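Local coordinates for protein HpuA (Kingella denitrificans ATCC 33394, PDB 5EC6) that binds haemoglobin as an outer-membrane lipoprotein receptor, probably so that the haem iron it carries can be taken up by the bacterium, at residues R40-Q45 against Q259-L264; T172-Y177 against F211-F216; T218-G223 against D239-G244; G249-G254 against G286-G291. One frame throughout, in Å; residues are numbered along the deposited sequence.

Contact 1: R40-Q45 against Q259-L264; sequences RTFATQ and QVSGGL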
loop_
_atom_site.group_PDB
_atom_site.type_symbol
_atom_site.label_atom_id
_atom_site.label_comp_id
_atom_site.label_asym_id
_atom_site.label_seq_id
_atom_site.Cartn_x
_atom_site.Cartn_y
_atom_site.Cartn_z
ATOM N N ARG A 40 -2.199 -11.083 1.488
ATOM C CA ARG A 40 -0.746 -11.269 1.526
ATOM C C ARG A 40 -0.117 -9.984 2.066
ATOM O O ARG A 40 -0.508 -8.877 1.645
ATOM C CB ARG A 40 -0.233 -11.480 0.093
ATOM C CG ARG A 40 1.288 -11.551 -0.029
ATOM C CD ARG A 40 1.707 -11.400 -1.480
ATOM N NE ARG A 40 1.385 -12.544 -2.306
ATOM C CZ ARG A 40 1.429 -12.508 -3.644
ATOM N NH1 ARG A 40 1.719 -11.364 -4.316
ATOM N NH2 ARG A 40 1.152 -13.612 -4.305
ATOM N N THR A 41 0.877 -10.115 2.958
ATOM C CA THR A 41 1.600 -8.952 3.478
ATOM C C THR A 41 3.115 -9.080 3.288
ATOM O O THR A 41 3.693 -10.145 3.572
ATOM C CB THR A 41 1.362 -8.746 4.981
ATOM O OG1 THR A 41 -0.080 -8.657 5.194
ATOM C CG2 THR A 41 1.999 -7.474 5.468
ATOM N N PHE A 42 3.716 -7.971 2.840
ATOM C CA PHE A 42 5.149 -7.775 2.953
ATOM C C PHE A 42 5.440 -6.915 4.154
ATOM O O PHE A 42 4.912 -5.789 4.256
ATOM C CB PHE A 42 5.607 -7.109 1.681
ATOM C CG PHE A 42 5.255 -7.883 0.450
ATOM C CD1 PHE A 42 6.088 -8.926 -0.005
ATOM C CD2 PHE A 42 4.082 -7.624 -0.239
ATOM C CE1 PHE A 42 5.754 -9.667 -1.097
ATOM C CE2 PHE A 42 3.767 -8.377 -1.359
ATOM C CZ PHE A 42 4.600 -9.404 -1.768
ATOM N N ALA A 43 6.226 -7.430 5.087
ATOM C CA ALA A 43 6.565 -6.688 6.292
ATOM C C ALA A 43 8.047 -6.818 6.624
ATOM O O ALA A 43 8.655 -7.859 6.374
ATOM C CB ALA A 43 5.740 -7.123 7.467
ATOM N N THR A 44 8.612 -5.737 7.156
ATOM C CA THR A 44 10.066 -5.757 7.445
ATOM C C THR A 44 10.370 -6.576 8.697
ATOM O O THR A 44 11.404 -7.274 8.752
ATOM C CB THR A 44 10.693 -4.384 7.516
ATOM O OG1 THR A 44 10.114 -3.635 8.577
ATOM C CG2 THR A 44 10.605 -3.639 6.200
ATOM N N GLN A 45 9.498 -6.552 9.695
ATOM C CA GLN A 45 9.739 -7.312 10.923
ATOM C C GLN A 45 8.426 -7.748 11.576
ATOM O O GLN A 45 8.114 -7.415 12.708
ATOM C CB GLN A 45 10.628 -6.506 11.895
ATOM C CG GLN A 45 11.307 -7.368 12.949
ATOM C CD GLN A 45 12.400 -8.304 12.406
ATOM O OE1 GLN A 45 13.577 -7.936 12.326
ATOM N NE2 GLN A 45 12.007 -9.524 12.040
ATOM N N GLN A 259 16.979 -4.392 -0.017
ATOM C CA GLN A 259 16.266 -5.459 -0.640
ATOM C C GLN A 259 14.789 -5.085 -0.823
ATOM O O GLN A 259 14.132 -4.715 0.132
ATOM C CB GLN A 259 16.412 -6.711 0.241
ATOM C CG GLN A 259 17.864 -7.134 0.492
ATOM C CD GLN A 259 18.639 -7.340 -0.811
ATOM O OE1 GLN A 259 18.179 -8.051 -1.686
ATOM N NE2 GLN A 259 19.775 -6.662 -0.965
ATOM N N VAL A 260 14.326 -5.141 -2.058
ATOM C CA VAL A 260 12.937 -4.820 -2.432
ATOM C C VAL A 260 12.150 -6.152 -2.424
ATOM O O VAL A 260 12.620 -7.174 -2.951
ATOM C CB VAL A 260 12.870 -4.208 -3.806
ATOM C CG1 VAL A 260 11.426 -3.958 -4.211
ATOM C CG2 VAL A 260 13.746 -2.922 -3.874
ATOM N N SER A 261 10.986 -6.137 -1.775
ATOM C CA SER A 261 10.066 -7.262 -1.814
ATOM C C SER A 261 8.671 -6.697 -1.916
ATOM O O SER A 261 8.285 -5.869 -1.109
ATOM C CB SER A 261 10.172 -8.073 -0.523
ATOM O OG SER A 261 9.392 -9.233 -0.664
ATOM N N GLY A 262 7.920 -7.137 -2.908
ATOM C CA GLY A 262 6.577 -6.628 -3.052
ATOM C C GLY A 262 5.733 -7.386 -4.040
ATOM O O GLY A 262 6.106 -8.466 -4.469
ATOM N N GLY A 263 4.586 -6.825 -4.358
ATOM C CA GLY A 263 3.665 -7.490 -5.259
ATOM C C GLY A 263 2.632 -6.622 -5.833
ATOM O O GLY A 263 2.511 -5.412 -5.509
ATOM N N LEU A 264 1.885 -7.206 -6.762
ATOM C CA LEU A 264 0.744 -6.543 -7.369
ATOM C C LEU A 264 -0.518 -6.979 -6.636
ATOM O O LEU A 264 -0.631 -8.173 -6.273
ATOM C CB LEU A 264 0.653 -6.924 -8.833
ATOM C CG LEU A 264 1.925 -6.604 -9.669
ATOM C CD1 LEU A 264 1.769 -7.056 -11.102
ATOM C CD2 LEU A 264 2.132 -5.090 -9.653
HETATM O O HOH W 1 0.746 -9.060 -3.924
#
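Phe42 lies flat on the backbone of Gly262, with Gly262 CA 3.5 Å from the centroid of the ring and only 7° off its normal, a CH-pi contact over the middle of the face. This is where strand 40-43, paired with strand 148-154, packs on the wall of the C-terminal beta barrel. The strands 40-43 and 259-264 run nearly antiparallel, but with their axes 7.4 Å apart they share no backbone bonds; side chains of 40-43 rest on the backbone of 259-264. The ring continues along the peptide beyond Gly262: Phe42 CZ reaches Gly262 O at 3.2 Å, and Phe42 CE2 comes within 3.5 Å of Gly263 N. Ser261 OG lies 3.4 Å from Phe42 CD1. The CB of Phe42 leaves the backbone toward the barrel strand, and chi1 of -57° sets CG anti to the carbonyl carbon, beside the backbone N. A CB on Gly263 would point to this side and come too close to Arg40 NH1 and Phe42 CE2. The Arg40 guanidinium turns an edge to the barrel, with Gly263 CA near its plane, 4.4 Å from Arg40 NH1. Its NH2 is held by Asn245 OD1 in the turn between two barrel strands. Further out, backbone bonds from Arg40 to Gly154 and from Phe42 to Ala152 join the strand to 148-154. Gln246 touches both Arg40 and Phe42. At the end of the contact a water takes a weak bond from Arg40 NH1 and donates to Leu264 O, which it meets at 2.9 Å.

Contact 2: T172-Y177 against F211-F216; sequences TGKATY and FLTVNF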
loop_
_atom_site.group_PDB
_atom_site.type_symbol
_atom_site.label_atom_id
_atom_site.label_comp_id
_atom_site.label_asym_id
_atom_site.label_seq_id
_atom_site.Cartn_x
_atom_site.Cartn_y
_atom_site.Cartn_z
ATOM N N THR A 172 1.705 -9.497 -20.508
ATOM C CA THR A 172 2.431 -8.732 -21.548
ATOM C C THR A 172 2.340 -7.226 -21.335
ATOM O O THR A 172 1.443 -6.725 -20.653
ATOM C CB THR A 172 1.900 -9.047 -22.972
ATOM O OG1 THR A 172 0.539 -8.576 -23.117
ATOM C CG2 THR A 172 1.949 -10.562 -23.247
ATOM N N GLY A 173 3.239 -6.487 -21.953
ATOM C CA GLY A 173 3.144 -5.048 -21.989
ATOM C C GLY A 173 3.723 -4.387 -20.744
ATOM O O GLY A 173 4.594 -4.908 -20.126
ATOM N N LYS A 174 3.222 -3.199 -20.464
ATOM C CA LYS A 174 3.793 -2.357 -19.421
ATOM C C LYS A 174 2.658 -1.709 -18.625
ATOM O O LYS A 174 1.565 -1.495 -19.127
ATOM C CB LYS A 174 4.732 -1.293 -19.997
ATOM C CG LYS A 174 6.084 -1.865 -20.404
ATOM C CD LYS A 174 7.000 -0.846 -21.083
ATOM C CE LYS A 174 7.494 0.231 -20.118
ATOM N NZ LYS A 174 8.500 1.167 -20.713
ATOM N N ALA A 175 2.972 -1.380 -17.378
ATOM C CA ALA A 175 2.067 -0.570 -16.542
ATOM C C ALA A 175 2.874 0.349 -15.649
ATOM O O ALA A 175 3.956 -0.019 -15.194
ATOM C CB ALA A 175 1.275 -1.487 -15.642
ATOM N N THR A 176 2.338 1.537 -15.440
ATOM C CA THR A 176 2.952 2.552 -14.598
ATOM C C THR A 176 2.036 2.871 -13.422
ATOM O O THR A 176 0.831 3.101 -13.572
ATOM C CB THR A 176 3.230 3.800 -15.457
ATOM O OG1 THR A 176 4.187 3.448 -16.471
ATOM C CG2 THR A 176 3.778 4.922 -14.669
ATOM N N TYR A 177 2.665 2.943 -12.251
ATOM C CA TYR A 177 1.998 3.110 -10.961
ATOM C C TYR A 177 2.483 4.420 -10.319
ATOM O O TYR A 177 3.646 4.798 -10.442
ATOM C CB TYR A 177 2.289 1.927 -10.036
ATOM C CG TYR A 177 1.786 0.593 -10.541
ATOM C CD1 TYR A 177 2.522 -0.135 -11.495
ATOM C CD2 TYR A 177 0.591 0.062 -10.086
ATOM C CE1 TYR A 177 2.044 -1.313 -12.014
ATOM C CE2 TYR A 177 0.116 -1.127 -10.560
ATOM C CZ TYR A 177 0.815 -1.823 -11.539
ATOM O OH TYR A 177 0.357 -3.030 -12.028
ATOM N N PHE A 211 6.923 7.273 -9.241
ATOM C CA PHE A 211 6.339 6.337 -10.197
ATOM C C PHE A 211 7.203 5.075 -10.322
ATOM O O PHE A 211 8.430 5.138 -10.350
ATOM C CB PHE A 211 6.191 6.995 -11.574
ATOM C CG PHE A 211 5.387 8.293 -11.495
ATOM C CD1 PHE A 211 4.034 8.238 -11.456
ATOM C CD2 PHE A 211 6.026 9.502 -11.320
ATOM C CE1 PHE A 211 3.267 9.387 -11.345
ATOM C CE2 PHE A 211 5.284 10.665 -11.185
ATOM C CZ PHE A 211 3.907 10.593 -11.206
ATOM N N LEU A 212 6.502 3.950 -10.347
ATOM C CA LEU A 212 7.135 2.656 -10.619
ATOM C C LEU A 212 6.480 2.060 -11.860
ATOM O O LEU A 212 5.255 2.062 -11.991
ATOM C CB LEU A 212 6.952 1.691 -9.443
ATOM C CG LEU A 212 7.442 2.168 -8.077
ATOM C CD1 LEU A 212 7.097 1.148 -7.009
ATOM C CD2 LEU A 212 8.904 2.534 -8.079
ATOM N N THR A 213 7.304 1.526 -12.765
ATOM C CA THR A 213 6.815 0.864 -13.956
ATOM C C THR A 213 7.255 -0.591 -13.987
ATOM O O THR A 213 8.439 -0.929 -13.735
ATOM C CB THR A 213 7.266 1.628 -15.202
ATOM O OG1 THR A 213 6.511 2.830 -15.263
ATOM C CG2 THR A 213 7.065 0.876 -16.481
ATOM N N VAL A 214 6.276 -1.432 -14.337
ATOM C CA VAL A 214 6.479 -2.849 -14.526
ATOM C C VAL A 214 6.475 -3.120 -16.015
ATOM O O VAL A 214 5.521 -2.750 -16.733
ATOM C CB VAL A 214 5.397 -3.693 -13.828
ATOM C CG1 VAL A 214 5.632 -5.161 -14.158
ATOM C CG2 VAL A 214 5.401 -3.496 -12.328
ATOM N N ASN A 215 7.537 -3.778 -16.495
ATOM C CA ASN A 215 7.581 -4.315 -17.851
ATOM C C ASN A 215 7.362 -5.826 -17.754
ATOM O O ASN A 215 8.205 -6.533 -17.233
ATOM C CB ASN A 215 8.898 -4.004 -18.519
ATOM C CG ASN A 215 8.896 -4.390 -19.969
ATOM O OD1 ASN A 215 8.412 -5.470 -20.317
ATOM N ND2 ASN A 215 9.411 -3.517 -20.825
ATOM N N PHE A 216 6.184 -6.270 -18.166
ATOM C CA PHE A 216 5.794 -7.663 -18.105
ATOM C C PHE A 216 6.471 -8.463 -19.231
ATOM O O PHE A 216 6.526 -9.683 -19.132
ATOM C CB PHE A 216 4.279 -7.806 -18.216
ATOM C CG PHE A 216 3.525 -7.245 -17.016
ATOM C CD1 PHE A 216 3.342 -8.001 -15.889
ATOM C CD2 PHE A 216 3.066 -5.940 -17.024
ATOM C CE1 PHE A 216 2.612 -7.508 -14.791
ATOM C CE2 PHE A 216 2.386 -5.431 -15.908
ATOM C CZ PHE A 216 2.190 -6.210 -14.794
#
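Thr176 OG1 and Thr213 OG1 are hydrogen-bonded to each other at 2.7 Å, and each has a further partner in the C-terminal tail: Leu319 N for Thr176 and His318 ND1 for Thr213. The two threonines form a non-hydrogen-bonded pair between adjacent antiparallel strands of the beta barrel, 174-177 and 211-215. Backbone bonds at the flanking pairs, Ala175 with Val214 and Tyr177 with Leu212, lock the register; Tyr177 N to Leu212 O measures 2.7 Å. Beyond the strand end, Phe216 N still reaches Gly173 O at 2.9 Å. On the threonine face, the Lys174 chain bends at chi3 (69°), bringing CE to 3.7 Å from Thr213 CG2, while its CD lies 3.6 Å from Asn215 ND2. The tail covers this side: Lys174 NZ makes a salt bridge to Asp315 OD1 and a hydrogen bond to Ser317 O, and Asn215 ND2 bonds two tail carbonyls. The face carrying Ala175, Tyr177, Leu212 and Val214 is mostly apolar. There Tyr177 turns its edge to Leu212 O, its hydroxyl held by Gly281 O, and its CE1 meets Val214 CG2 at 4.0 Å. Phe216 folds back beside Gly173, its ring edge on the carbonyl, with CE2 4.1 Å from Ala175 CB.

Contact 3: T218-G223 against D239-G244; sequences TGKLGG and DVNVNG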
loop_
_atom_site.group_PDB
_atom_site.type_symbol
_atom_site.label_atom_id
_atom_site.label_comp_id
_atom_site.label_asym_id
_atom_site.label_seq_id
_atom_site.Cartn_x
_atom_site.Cartn_y
_atom_site.Cartn_z
ATOM N N THR A 218 9.700 -8.174 -20.106
ATOM C CA THR A 218 11.039 -8.497 -19.591
ATOM C C THR A 218 11.051 -8.941 -18.147
ATOM O O THR A 218 12.050 -9.453 -17.608
ATOM C CB THR A 218 11.947 -7.251 -19.690
ATOM O OG1 THR A 218 11.376 -6.212 -18.863
ATOM C CG2 THR A 218 12.161 -6.783 -21.097
ATOM N N GLY A 219 9.913 -8.773 -17.452
ATOM C CA GLY A 219 9.827 -9.104 -16.032
ATOM C C GLY A 219 10.664 -8.211 -15.134
ATOM O O GLY A 219 11.324 -8.701 -14.249
ATOM N N LYS A 220 10.649 -6.914 -15.405
ATOM C CA LYS A 220 11.427 -5.937 -14.663
ATOM C C LYS A 220 10.546 -4.842 -14.064
ATOM O O LYS A 220 9.513 -4.497 -14.635
ATOM C CB LYS A 220 12.501 -5.291 -15.536
ATOM C CG LYS A 220 13.599 -6.279 -15.971
ATOM C CD LYS A 220 14.401 -6.847 -14.809
ATOM C CE LYS A 220 15.679 -7.498 -15.315
ATOM N NZ LYS A 220 16.518 -8.068 -14.264
ATOM N N LEU A 221 10.973 -4.270 -12.941
ATOM C CA LEU A 221 10.369 -3.091 -12.349
ATOM C C LEU A 221 11.408 -1.997 -12.138
ATOM O O LEU A 221 12.503 -2.251 -11.643
ATOM C CB LEU A 221 9.721 -3.416 -11.029
ATOM C CG LEU A 221 8.979 -2.342 -10.228
ATOM C CD1 LEU A 221 7.932 -2.940 -9.304
ATOM C CD2 LEU A 221 9.943 -1.572 -9.378
ATOM N N GLY A 222 11.068 -0.786 -12.572
ATOM C CA GLY A 222 11.915 0.383 -12.381
ATOM C C GLY A 222 11.175 1.565 -11.797
ATOM O O GLY A 222 9.932 1.613 -11.787
ATOM N N GLY A 223 11.938 2.530 -11.300
ATOM C CA GLY A 223 11.408 3.804 -10.875
ATOM C C GLY A 223 12.057 4.294 -9.595
ATOM O O GLY A 223 12.943 3.660 -9.059
ATOM N N ASP A 239 17.651 -3.308 -9.619
ATOM C CA ASP A 239 17.428 -4.504 -10.431
ATOM C C ASP A 239 16.362 -5.311 -9.708
ATOM O O ASP A 239 16.631 -5.948 -8.690
ATOM C CB ASP A 239 18.677 -5.354 -10.554
ATOM C CG ASP A 239 18.492 -6.472 -11.598
ATOM O OD1 ASP A 239 17.507 -6.414 -12.336
ATOM O OD2 ASP A 239 19.374 -7.319 -11.729
ATOM N N VAL A 240 15.155 -5.189 -10.223
ATOM C CA VAL A 240 14.005 -5.812 -9.614
ATOM C C VAL A 240 13.295 -6.683 -10.646
ATOM O O VAL A 240 12.863 -6.203 -11.667
ATOM C CB VAL A 240 13.063 -4.727 -9.043
ATOM C CG1 VAL A 240 11.822 -5.367 -8.426
ATOM C CG2 VAL A 240 13.779 -3.891 -7.979
ATOM N N ASN A 241 13.189 -7.981 -10.320
ATOM C CA ASN A 241 12.553 -8.952 -11.183
ATOM C C ASN A 241 11.127 -9.246 -10.755
ATOM O O ASN A 241 10.870 -9.307 -9.559
ATOM C CB ASN A 241 13.359 -10.243 -11.185
ATOM C CG ASN A 241 14.713 -10.062 -11.869
ATOM O OD1 ASN A 241 14.781 -9.801 -13.065
ATOM N ND2 ASN A 241 15.772 -10.107 -11.090
ATOM N N VAL A 242 10.269 -9.462 -11.745
ATOM C CA VAL A 242 8.839 -9.649 -11.538
ATOM C C VAL A 242 8.492 -11.057 -12.003
ATOM O O VAL A 242 8.837 -11.404 -13.159
ATOM C CB VAL A 242 8.037 -8.631 -12.314
ATOM C CG1 VAL A 242 6.552 -8.807 -11.985
ATOM C CG2 VAL A 242 8.505 -7.223 -12.000
ATOM N N ASN A 243 7.863 -11.825 -11.105
ATOM C CA ASN A 243 7.501 -13.243 -11.366
ATOM C C ASN A 243 6.025 -13.364 -10.971
ATOM O O ASN A 243 5.718 -13.255 -9.790
ATOM C CB ASN A 243 8.364 -14.200 -10.546
ATOM C CG ASN A 243 9.839 -14.240 -11.008
ATOM O OD1 ASN A 243 10.178 -14.950 -11.978
ATOM N ND2 ASN A 243 10.727 -13.496 -10.319
ATOM N N GLY A 244 5.124 -13.470 -11.939
ATOM C CA GLY A 244 3.702 -13.539 -11.612
ATOM C C GLY A 244 3.225 -12.230 -10.992
ATOM O O GLY A 244 3.402 -11.183 -11.569
HETATM O O HOH W 2 13.311 -10.709 -15.230
HETATM O O HOH W 3 14.922 -3.271 -12.400
#
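The strands 220-223 and 240-243 run antiparallel but strongly twisted, at 136°, and Val242 N donates to Gly219 O (2.8 Å). Leu221 N bonds Val240 O, whereas the return path is carried by a water that donates to Leu221 O at 2.7 Å and accepts from Val240 N. Gly219 and Lys220 both face Asn215, a G1 beta bulge at the start of the strand, with Gly219 at positive phi. On the face that carries Lys220 and Asn241, the two side chains lie side by side, pointing the same way. A bend at chi2 (-63°) turns CD of Lys220 toward the neighbouring strand, and the extended remainder carries NZ between two oxygens. Lys220 NZ makes a salt bridge to Asp239 OD1 at 2.7 Å, on the syn lone pair, and a hydrogen bond of 2.7 Å to Asn241 OD1, tilted from the amide plane. A water between Asn241 OD1 (2.8 Å) and Thr218 O can donate to both, though it has more acceptors in reach than protons. Asp239 OD2 and Asn241 ND2 both hold a bound glycerol, probably from the crystallisation liquor. The two strands form a hairpin of the barrel wall, and Leu221, Val240 and Val242 lie on its other, apolar face. There Leu221 CB packs on Val240 CG1 at 3.9 Å and on Val242 CG2 at 4.1 Å. Phe247 of the next strand touches all three, and Val214 touches Leu221 and Val242.

Contact 4: G249-G254 against G286-G291; sequences GTASSG and GTVNFG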
loop_
_atom_site.group_PDB
_atom_site.type_symbol
_atom_site.label_atom_id
_atom_site.label_comp_id
_atom_site.label_asym_id
_atom_site.label_seq_id
_atom_site.Cartn_x
_atom_site.Cartn_y
_atom_site.Cartn_z
ATOM N N GLY A 249 14.155 -7.707 -5.519
ATOM C CA GLY A 249 15.479 -7.327 -6.022
ATOM C C GLY A 249 16.106 -6.238 -5.177
ATOM O O GLY A 249 15.950 -6.219 -3.953
ATOM N N THR A 250 16.865 -5.344 -5.839
ATOM C CA THR A 250 17.655 -4.357 -5.138
ATOM C C THR A 250 17.246 -2.924 -5.494
ATOM O O THR A 250 16.740 -2.647 -6.590
ATOM C CB THR A 250 19.156 -4.503 -5.447
ATOM O OG1 THR A 250 19.344 -4.477 -6.840
ATOM C CG2 THR A 250 19.678 -5.777 -4.839
ATOM N N ALA A 251 17.447 -2.044 -4.520
ATOM C CA ALA A 251 17.294 -0.611 -4.671
ATOM C C ALA A 251 18.411 0.072 -3.921
ATOM O O ALA A 251 19.104 -0.575 -3.132
ATOM C CB ALA A 251 15.926 -0.145 -4.137
ATOM N N SER A 252 18.617 1.370 -4.197
ATOM C CA SER A 252 19.660 2.145 -3.519
ATOM C C SER A 252 19.083 3.380 -2.920
ATOM O O SER A 252 18.109 3.981 -3.452
ATOM C CB SER A 252 20.786 2.522 -4.496
ATOM O OG SER A 252 20.292 3.270 -5.569
ATOM N N SER A 253 19.717 3.819 -1.840
ATOM C CA SER A 253 19.366 5.091 -1.248
ATOM C C SER A 253 20.573 5.619 -0.509
ATOM O O SER A 253 21.085 4.952 0.370
ATOM C CB SER A 253 18.202 4.902 -0.297
ATOM O OG SER A 253 17.714 6.156 0.185
ATOM N N GLY A 254 21.062 6.791 -0.923
ATOM C CA GLY A 254 22.242 7.335 -0.222
ATOM C C GLY A 254 23.471 6.441 -0.125
ATOM O O GLY A 254 24.209 6.490 0.873
ATOM N N GLY A 286 4.915 -2.812 -1.368
ATOM C CA GLY A 286 6.010 -3.604 -0.931
ATOM C C GLY A 286 6.833 -2.936 0.143
ATOM O O GLY A 286 6.420 -1.927 0.720
ATOM N N THR A 287 8.011 -3.521 0.379
ATOM C CA THR A 287 8.951 -3.017 1.372
ATOM C C THR A 287 10.332 -2.882 0.741
ATOM O O THR A 287 10.653 -3.547 -0.260
ATOM C CB THR A 287 9.033 -3.926 2.620
ATOM O OG1 THR A 287 9.391 -5.259 2.234
ATOM C CG2 THR A 287 7.704 -3.910 3.374
ATOM N N VAL A 288 11.131 -2.037 1.381
ATOM C CA VAL A 288 12.548 -1.901 1.020
ATOM C C VAL A 288 13.339 -1.982 2.300
ATOM O O VAL A 288 13.094 -1.209 3.201
ATOM C CB VAL A 288 12.892 -0.592 0.263
ATOM C CG1 VAL A 288 14.318 -0.673 -0.221
ATOM C CG2 VAL A 288 11.971 -0.368 -0.911
ATOM N N ASN A 289 14.227 -2.971 2.401
ATOM C CA ASN A 289 14.870 -3.326 3.655
ATOM C C ASN A 289 16.392 -3.202 3.509
ATOM O O ASN A 289 17.010 -3.987 2.761
ATOM C CB ASN A 289 14.515 -4.747 4.048
ATOM C CG ASN A 289 14.856 -5.059 5.491
ATOM O OD1 ASN A 289 15.895 -4.616 6.035
ATOM N ND2 ASN A 289 13.972 -5.846 6.136
ATOM N N PHE A 290 16.949 -2.211 4.220
ATOM C CA PHE A 290 18.382 -1.891 4.170
ATOM C C PHE A 290 19.155 -2.577 5.323
ATOM O O PHE A 290 20.368 -2.406 5.454
ATOM C CB PHE A 290 18.542 -0.374 4.246
ATOM C CG PHE A 290 17.965 0.351 3.072
ATOM C CD1 PHE A 290 18.718 0.557 1.908
ATOM C CD2 PHE A 290 16.639 0.768 3.085
ATOM C CE1 PHE A 290 18.197 1.224 0.823
ATOM C CE2 PHE A 290 16.090 1.401 1.986
ATOM C CZ PHE A 290 16.881 1.634 0.836
ATOM N N GLY A 291 18.461 -3.366 6.127
ATOM C CA GLY A 291 19.047 -3.989 7.313
ATOM C C GLY A 291 18.087 -4.028 8.461
ATOM O O GLY A 291 17.195 -3.176 8.582
#
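Phe290 reaches toward Ser253 with the far end of its ring. Its CB leaves the backbone in the direction of segment 249-254, and CG sits anti to the carbonyl carbon (chi1 -65°), but neither comes close to that segment; the contact is made by the tip. CE1 meets Ser253 CB at 3.8 Å and Ser253 N at 4.0 Å, and it has Ser252 C near the plane of the ring at 4.4 Å. CZ, at the very end, touches Ser253 CB at 3.7 Å. Ser253 meets the ring with CB, while OG, anti to the backbone N, bonds Ser234 O and Arg183 NH2. Next to this pair, Ala251 CB packs on Val288 CG1 at 4.3 Å, a looser apolar touch between residues whose CB atoms each point toward the other segment. No hydrogen bond joins the two segments. The backbone that carries Phe290 is shaped by its neighbours: Asn289 OD1 accepts from Gly291 N at 2.9 Å in an Asx turn, with the donor in the carbonyl plane, and Phe290 N is held by Asn297 OD1. On the other segment Ser252 OG bonds Arg238 NE. Strands 246-253 and 283-289 are not neighbours in the wall, since 256-265 runs between them and bonds to both. Contacts of this kind past an intervening strand are consistent with the curved wall of a closed antiparallel beta barrel, with these side chains probably on its inner side.

How the contacts relate
From the N terminus, the chain first lays down 40-45, which opens contact 1 and waits more than two hundred residues for its partner. Contacts 2 and 3 both close within that span, one after the other: contact 2 joins barrel strands 174-185 and 208-215, and contact 3 follows with the next hairpin, 220-225 with 235-243. Segment 249-254 then opens contact 4, but 259-264 closes contact 1 before 286-291 completes contact 4, so these two cross. Strands 256-265 and 283-289 carry the barrel wall on round toward 298-308, which pairs with 174-185. Contacts 2 to 4 thus tie barrel strands together, while contact 1 packs strand 40-43, paired with 148-154, on the wall. Leu264 also packs on Tyr177 and Phe216 of contact 2.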